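Secreted protein (Streptomyces lividans TK24, PDB 5LXZ) is a copper metalloradical protein of the galactose oxidase-like AA5 family, here with copper bound, and probably acts as an oxidase. Local coordinates at residues L440-P443 with F448-V451; F310-N315 with A352-L357. The protein carries 1 engineered substitution. All blocks are in the same frame, centred on the assembly; numbering follows the deposited sequence.

Contact 1. Residues L440-P443 with F448-V451; sequences LYHP and FERV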
ATOM      1  N   LEU A 440     -19.912  -1.666  -6.420  1.00  8.06           N
ATOM      2  CA  LEU A 440     -20.007  -2.420  -5.194  1.00  8.07           C
ATOM      3  C   LEU A 440     -19.861  -3.891  -5.473  1.00  9.07           C
ATOM      4  O   LEU A 440     -20.604  -4.456  -6.310  1.00  9.24           O
ATOM      5  CB  LEU A 440     -21.324  -2.141  -4.465  1.00  8.95           C
ATOM      6  CG  LEU A 440     -21.560  -0.740  -3.947  1.00  9.16           C
ATOM      7  CD1 LEU A 440     -22.990  -0.614  -3.475  1.00 10.20           C
ATOM      8  CD2 LEU A 440     -20.589  -0.336  -2.839  1.00  9.84           C
ATOM      9  N   TYR A 441     -18.915  -4.552  -4.811  1.00  8.59           N
ATOM     10  CA  TYR A 441     -18.808  -6.010  -4.829  1.00  8.98           C
ATOM     11  C   TYR A 441     -19.661  -6.541  -3.695  1.00  9.44           C
ATOM     12  O   TYR A 441     -19.600  -6.046  -2.568  1.00  9.30           O
ATOM     13  CB  TYR A 441     -17.365  -6.449  -4.614  1.00  9.43           C
ATOM     14  CG  TYR A 441     -17.241  -7.934  -4.500  1.00  9.43           C
ATOM     15  CD1 TYR A 441     -17.490  -8.767  -5.602  1.00 10.11           C
ATOM     16  CD2 TYR A 441     -16.959  -8.538  -3.289  1.00  9.81           C
ATOM     17  CE1 TYR A 441     -17.447 -10.152  -5.464  1.00 10.17           C
ATOM     18  CE2 TYR A 441     -16.865  -9.894  -3.165  1.00 10.08           C
ATOM     19  CZ  TYR A 441     -17.123 -10.713  -4.254  1.00 10.73           C
ATOM     20  OH  TYR A 441     -17.062 -12.072  -4.097  1.00 11.51           O
ATOM     21  N   HIS A 442     -20.472  -7.542  -3.996  1.00 10.33           N
ATOM     22  CA  HIS A 442     -21.347  -8.144  -3.031  1.00 12.01           C
ATOM     23  C   HIS A 442     -20.857  -9.573  -2.797  1.00 12.64           C
ATOM     24  O   HIS A 442     -20.995 -10.402  -3.687  1.00 12.45           O
ATOM     25  CB  HIS A 442     -22.754  -8.154  -3.615  1.00 13.13           C
ATOM     26  CG  HIS A 442     -23.341  -6.790  -3.778  1.00 14.27           C
ATOM     27  ND1 HIS A 442     -23.723  -6.018  -2.697  1.00 16.74           N
ATOM     28  CD2 HIS A 442     -23.585  -6.053  -4.878  1.00 15.43           C
ATOM     29  CE1 HIS A 442     -24.196  -4.864  -3.135  1.00 16.68           C
ATOM     30  NE2 HIS A 442     -24.135  -4.865  -4.454  1.00 17.02           N
ATOM     31  N   PRO A 443     -20.227  -9.860  -1.641  1.00 14.79           N
ATOM     32  CA  PRO A 443     -19.681 -11.229  -1.433  1.00 17.31           C
ATOM     33  C   PRO A 443     -20.745 -12.333  -1.447  1.00 19.59           C
ATOM     34  O   PRO A 443     -20.454 -13.460  -1.856  1.00 18.98           O
ATOM     35  CB  PRO A 443     -18.992 -11.155  -0.063  1.00 17.83           C
ATOM     36  CG  PRO A 443     -18.755  -9.710   0.170  1.00 18.14           C
ATOM     37  CD  PRO A 443     -19.788  -8.923  -0.591  1.00 15.90           C
ATOM     38  N   PHE A 448     -20.470  -7.815  -9.059  1.00 11.65           N
ATOM     39  CA  PHE A 448     -20.347  -6.357  -9.006  1.00 11.54           C
ATOM     40  C   PHE A 448     -21.660  -5.701  -9.411  1.00 12.79           C
ATOM     41  O   PHE A 448     -22.358  -6.179 -10.306  1.00 13.59           O
ATOM     42  CB  PHE A 448     -19.307  -5.862 -10.003  1.00 11.44           C
ATOM     43  CG  PHE A 448     -17.879  -5.966  -9.543  1.00 11.22           C
ATOM     44  CD1 PHE A 448     -17.478  -5.363  -8.377  1.00 11.12           C
ATOM     45  CD2 PHE A 448     -16.914  -6.529 -10.372  1.00 11.82           C
ATOM     46  CE1 PHE A 448     -16.143  -5.395  -7.992  1.00 11.26           C
ATOM     47  CE2 PHE A 448     -15.585  -6.576  -9.990  1.00 11.24           C
ATOM     48  CZ  PHE A 448     -15.204  -5.993  -8.806  1.00 11.33           C
ATOM     49  N   GLU A 449     -21.951  -4.597  -8.740  1.00 12.62           N
ATOM     50  CA  GLU A 449     -23.057  -3.694  -9.074  1.00 13.74           C
ATOM     51  C   GLU A 449     -22.409  -2.360  -9.386  1.00 13.09           C
ATOM     52  O   GLU A 449     -21.713  -1.811  -8.547  1.00 11.69           O
ATOM     53  CB  GLU A 449     -23.996  -3.570  -7.886  1.00 15.40           C
ATOM     54  CG  GLU A 449     -25.058  -2.490  -8.019  1.00 17.89           C
ATOM     55  CD  GLU A 449     -25.811  -2.240  -6.720  1.00 20.91           C
ATOM     56  OE1 GLU A 449     -25.476  -2.831  -5.672  1.00 21.99           O
ATOM     57  OE2 GLU A 449     -26.753  -1.388  -6.728  1.00 25.02           O
ATOM     58  N   ARG A 450     -22.598  -1.833 -10.580  1.00 12.29           N
ATOM     59  CA  ARG A 450     -22.139  -0.507 -10.893  1.00 12.22           C
ATOM     60  C   ARG A 450     -22.921   0.549 -10.105  1.00 11.48           C
ATOM     61  O   ARG A 450     -24.143   0.474  -9.968  1.00 12.26           O
ATOM     62  CB  ARG A 450     -22.309  -0.284 -12.381  1.00 14.73           C
ATOM     63  CG  ARG A 450     -21.661   0.945 -12.860  1.00 17.14           C
ATOM     64  CD  ARG A 450     -20.232   0.756 -13.300  1.00 17.47           C
ATOM     65  NE  ARG A 450     -19.940   2.021 -13.937  1.00 18.24           N
ATOM     66  CZ  ARG A 450     -19.879   2.286 -15.224  1.00 17.70           C
ATOM     67  NH1 ARG A 450     -19.949   1.322 -16.138  1.00 19.51           N
ATOM     68  NH2 ARG A 450     -19.674   3.530 -15.598  1.00 17.30           N
ATOM     69  N   VAL A 451     -22.203   1.512  -9.566  1.00  9.94           N
ATOM     70  CA  VAL A 451     -22.793   2.630  -8.836  1.00  9.51           C
ATOM     71  C   VAL A 451     -22.372   3.958  -9.485  1.00  8.80           C
ATOM     72  O   VAL A 451     -21.867   3.936 -10.586  1.00  9.23           O
ATOM     73  CB  VAL A 451     -22.539   2.536  -7.330  1.00  9.67           C
ATOM     74  CG1 VAL A 451     -23.252   1.323  -6.738  1.00  9.95           C
ATOM     75  CG2 VAL A 451     -21.022   2.551  -6.981  1.00  9.51           C
TER
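His-442 swings its ring back beside its own backbone N (chi1 -67°), while Glu-449 carries CG anti to its backbone N (chi1 170°) and runs extended from there. These two torsions bring ring and carboxylate together across the strands. His-442 NE2 donates to Glu-449 OE1 at 2.7 Å, and the bond is fairly straight. OE1 lies close to the ring plane and accepts through its anti lone pair, turned from the other oxygen. Imidazole and carboxylate are nearly coplanar. The carboxylate would probably favour a protonated imidazole. Alongside this hydrogen bond the backbones pair as the two strands of a beta hairpin, 438-442 and 447-450, the outer pair of a four-stranded antiparallel Kelch blade. Leu-440 and Glu-449 form a hydrogen-bonded pair. Leu-440 N donates to Glu-449 O at 2.8 Å, and Glu-449 N returns to Leu-440 O at 2.8 Å. The same Leu-440 O also receives a CA-H contact from Phe-448. Leu-440 extends alongside Glu-449, and its CD1 meets Val-451 CG1 at 3.8 Å, the two side chains crossing at about a right angle. Tyr-441 and Phe-448 are the adjoining non-hydrogen-bonded pair, on the other face of the sheet. The edge of the Tyr-441 ring is turned toward the face of Phe-448 in a T-shaped stack, with centroids 5.9 Å apart and planes at 74°. Tyr-441 CB also touches Phe-448 CE1 at 3.7 Å. The phenol of Tyr-441 is tied by its OH to Asn-446 OD1 in the hairpin turn, and its side chain packs on Ile-385 of strand 383-387 in another blade.

Contact 2. Residues F310-N315 with A352-L357; sequences FYSGAN and ANTVLL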
ATOM      1  N   PHE A 310      -0.605 -14.149   5.058  1.00  6.15           N
ATOM      2  CA  PHE A 310      -0.957 -14.333   3.697  1.00  6.20           C
ATOM      3  C   PHE A 310      -0.407 -13.220   2.850  1.00  5.84           C
ATOM      4  O   PHE A 310      -0.659 -12.057   3.133  1.00  6.03           O
ATOM      5  CB  PHE A 310      -2.474 -14.390   3.530  1.00  6.55           C
ATOM      6  CG  PHE A 310      -2.920 -14.636   2.107  1.00  7.62           C
ATOM      7  CD1 PHE A 310      -2.466 -15.763   1.433  1.00  8.57           C
ATOM      8  CD2 PHE A 310      -3.695 -13.746   1.441  1.00  8.41           C
ATOM      9  CE1 PHE A 310      -2.880 -16.014   0.139  1.00  9.26           C
ATOM     10  CE2 PHE A 310      -4.112 -13.999   0.124  1.00  8.92           C
ATOM     11  CZ  PHE A 310      -3.699 -15.125  -0.501  1.00  8.83           C
ATOM     12  N   TYR A 311       0.373 -13.614   1.846  1.00  5.44           N
ATOM     13  CA  TYR A 311       0.856 -12.678   0.806  1.00  5.48           C
ATOM     14  C   TYR A 311      -0.014 -12.888  -0.378  1.00  5.56           C
ATOM     15  O   TYR A 311       0.011 -13.961  -0.991  1.00  5.60           O
ATOM     16  CB  TYR A 311       2.303 -12.970   0.493  1.00  5.41           C
ATOM     17  CG  TYR A 311       2.862 -12.227  -0.703  1.00  5.34           C
ATOM     18  CD1 TYR A 311       2.729 -10.827  -0.815  1.00  5.51           C
ATOM     19  CD2 TYR A 311       3.554 -12.880  -1.695  1.00  5.38           C
ATOM     20  CE1 TYR A 311       3.268 -10.141  -1.896  1.00  5.54           C
ATOM     21  CE2 TYR A 311       4.141 -12.190  -2.721  1.00  5.66           C
ATOM     22  CZ  TYR A 311       3.990 -10.820  -2.827  1.00  5.63           C
ATOM     23  OH  TYR A 311       4.564 -10.074  -3.821  1.00  6.48           O
ATOM     24  N   SER A 312      -0.716 -11.834  -0.798  1.00  5.67           N
ATOM     25  CA  SER A 312      -1.679 -11.972  -1.877  1.00  6.00           C
ATOM     26  C   SER A 312      -0.984 -11.923  -3.241  1.00  6.23           C
ATOM     27  O   SER A 312      -1.635 -12.238  -4.228  1.00  6.97           O
ATOM     28  CB  SER A 312      -2.724 -10.871  -1.827  1.00  6.17           C
ATOM     29  OG  SER A 312      -2.157  -9.631  -2.240  1.00  5.83           O
ATOM     30  N   GLY A 313       0.263 -11.509  -3.289  1.00  5.75           N
ATOM     31  CA  GLY A 313       0.974 -11.249  -4.528  1.00  5.83           C
ATOM     32  C   GLY A 313       0.949  -9.791  -4.959  1.00  5.64           C
ATOM     33  O   GLY A 313       1.805  -9.375  -5.745  1.00  5.68           O
ATOM     34  N   ALA A 314       0.018  -9.000  -4.441  1.00  5.63           N
ATOM     35  CA  ALA A 314      -0.064  -7.579  -4.804  1.00  5.54           C
ATOM     36  C   ALA A 314       1.107  -6.842  -4.201  1.00  5.48           C
ATOM     37  O   ALA A 314       1.524  -7.153  -3.068  1.00  5.78           O
ATOM     38  CB  ALA A 314      -1.371  -6.962  -4.319  1.00  5.38           C
ATOM     39  N   ASN A 315       1.674  -5.912  -4.950  1.00  5.64           N
ATOM     40  CA  ASN A 315       2.889  -5.218  -4.515  1.00  5.60           C
ATOM     41  C   ASN A 315       3.104  -3.999  -5.384  1.00  5.98           C
ATOM     42  O   ASN A 315       2.448  -3.863  -6.386  1.00  6.23           O
ATOM     43  CB  ASN A 315       4.123  -6.143  -4.645  1.00  5.95           C
ATOM     44  CG  ASN A 315       4.485  -6.454  -6.084  1.00  6.53           C
ATOM     45  OD1 ASN A 315       5.287  -5.765  -6.675  1.00  6.17           O
ATOM     46  ND2 ASN A 315       3.831  -7.449  -6.676  1.00  6.45           N
ATOM     47  N   ALA A 352      -2.107  -3.832  -7.950  1.00  5.57           N
ATOM     48  CA  ALA A 352      -3.379  -4.425  -7.623  1.00  5.80           C
ATOM     49  C   ALA A 352      -3.775  -4.089  -6.190  1.00  5.64           C
ATOM     50  O   ALA A 352      -2.897  -3.846  -5.350  1.00  5.95           O
ATOM     51  CB  ALA A 352      -3.291  -5.918  -7.773  1.00  5.71           C
ATOM     52  N   ASN A 353      -5.059  -4.100  -5.894  1.00  5.57           N
ATOM     53  CA  ASN A 353      -5.509  -3.957  -4.532  1.00  6.19           C
ATOM     54  C   ASN A 353      -5.801  -5.334  -3.971  1.00  6.45           C
ATOM     55  O   ASN A 353      -6.041  -6.304  -4.720  1.00  7.15           O
ATOM     56  CB  ASN A 353      -6.689  -2.973  -4.447  1.00  6.68           C
ATOM     57  CG  ASN A 353      -6.704  -2.205  -3.153  1.00  6.89           C
ATOM     58  OD1 ASN A 353      -6.458  -2.804  -2.085  1.00  7.66           O
ATOM     59  ND2 ASN A 353      -6.917  -0.924  -3.194  1.00  7.07           N
ATOM     60  N   THR A 354      -5.833  -5.432  -2.641  1.00  5.94           N
ATOM     61  CA  THR A 354      -6.132  -6.653  -1.930  1.00  6.21           C
ATOM     62  C   THR A 354      -7.058  -6.304  -0.786  1.00  6.08           C
ATOM     63  O   THR A 354      -6.773  -5.342  -0.059  1.00  6.09           O
ATOM     64  CB  THR A 354      -4.885  -7.278  -1.306  1.00  6.36           C
ATOM     65  OG1 THR A 354      -3.848  -7.398  -2.287  1.00  6.92           O
ATOM     66  CG2 THR A 354      -5.199  -8.630  -0.727  1.00  6.72           C
ATOM     67  N   VAL A 355      -8.089  -7.114  -0.600  1.00  6.43           N
ATOM     68  CA  VAL A 355      -9.036  -6.949   0.511  1.00  6.79           C
ATOM     69  C   VAL A 355      -9.294  -8.278   1.149  1.00  7.11           C
ATOM     70  O   VAL A 355      -9.532  -9.271   0.438  1.00  6.69           O
ATOM     71  CB  VAL A 355     -10.385  -6.361  -0.006  1.00  7.94           C
ATOM     72  CG1 VAL A 355     -11.387  -6.232   1.098  1.00  8.97           C
ATOM     73  CG2 VAL A 355     -10.167  -4.983  -0.601  1.00  8.37           C
ATOM     74  N   LEU A 356      -9.294  -8.280   2.483  1.00  6.86           N
ATOM     75  CA  LEU A 356      -9.828  -9.391   3.272  1.00  7.13           C
ATOM     76  C   LEU A 356     -11.337  -9.172   3.295  1.00  7.14           C
ATOM     77  O   LEU A 356     -11.799  -8.196   3.885  1.00  7.79           O
ATOM     78  CB  LEU A 356      -9.210  -9.421   4.653  1.00  7.29           C
ATOM     79  CG  LEU A 356      -9.792 -10.413   5.649  1.00  7.89           C
ATOM     80  CD1 LEU A 356      -9.915 -11.811   5.099  1.00  8.50           C
ATOM     81  CD2 LEU A 356      -8.917 -10.404   6.877  1.00  8.77           C
ATOM     82  N   LEU A 357     -12.072  -9.966   2.533  1.00  7.38           N
ATOM     83  CA  LEU A 357     -13.493  -9.730   2.371  1.00  7.50           C
ATOM     84  C   LEU A 357     -14.251  -9.839   3.664  1.00  7.40           C
ATOM     85  O   LEU A 357     -13.869 -10.592   4.553  1.00  7.63           O
ATOM     86  CB  LEU A 357     -14.104 -10.697   1.366  1.00  7.74           C
ATOM     87  CG  LEU A 357     -13.561 -10.593  -0.050  1.00  8.25           C
ATOM     88  CD1 LEU A 357     -14.098 -11.761  -0.878  1.00  8.65           C
ATOM     89  CD2 LEU A 357     -13.942  -9.277  -0.696  1.00  8.51           C
TER
HETATM   90  O   HOH W   1      -0.220  -3.317  -5.111  1.00  7.42           O
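This contact joins two blades of the Kelch beta-propeller where the chain leaves strand 309-311 and passes strand 353-356, the first strand of its four-stranded sheet. An ST turn at Ser-312 faces Thr-354. Ser-312 OG and Thr-354 OG1 share a hydrogen bond of 2.8 Å, in which either hydroxyl could be the donor. Ser-312 holds OG between its backbone N and carbonyl carbon (chi1 73°), and there it also accepts from Ala-314 N at 3.2 Å. One serine oxygen thus shapes its own turn and reaches the other blade. Thr-354 sets OG1 beside its backbone N (chi1 -51°), which turns the hydroxyl to the serine and places CG2 next to it. The methyl CG2 lies 3.5 Å from Ser-312 CB, in close contact beside the hydroxyl pair. Ala-314 fills in alongside. Its CB sits 3.2 Å from Thr-354 OG1 and 4.1 Å from Ala-352 CB. Past Ala-314, Asn-315 folds back, and its ND2 donates to Gly-313 O at 2.9 Å, which braces the turn. A water extends the link between the segments. It donates to Ala-352 O at 2.7 Å and, weakly, to Asn-315 O. Asn-315 is also joined to Thr-351 by a backbone hydrogen bond. Replacing Ser-312 with an alanine would probably leave Thr-354 OG1 without its hydroxyl mate and Ala-314 N without the acceptor that closes the turn. All four residues that touch across the segments are buried, so the hydroxyl pair satisfies polar atoms inside the protein, and both blades are linked there by a directional bond as well as by methyl groups.

Overall arrangement
Contact 2 comes first along the chain and closes before contact 1 opens. Their centres lie about 18 Å apart. Contact 2 is the more central, about 10 Å from the centre of the chain, against about 22 Å for contact 1. Contact 1 lies within one Kelch blade and forms its outer hairpin. Contact 2 joins two other blades, through a loop after strand 309-311 and the strand 353-356. The two contacts share no sheet, yet they touch: Tyr-441 CE2 packs on Leu-357 CD2 at 3.9 Å. Together they illustrate two levels of propeller construction, strand pairing within a blade and side-chain and water contacts between blades.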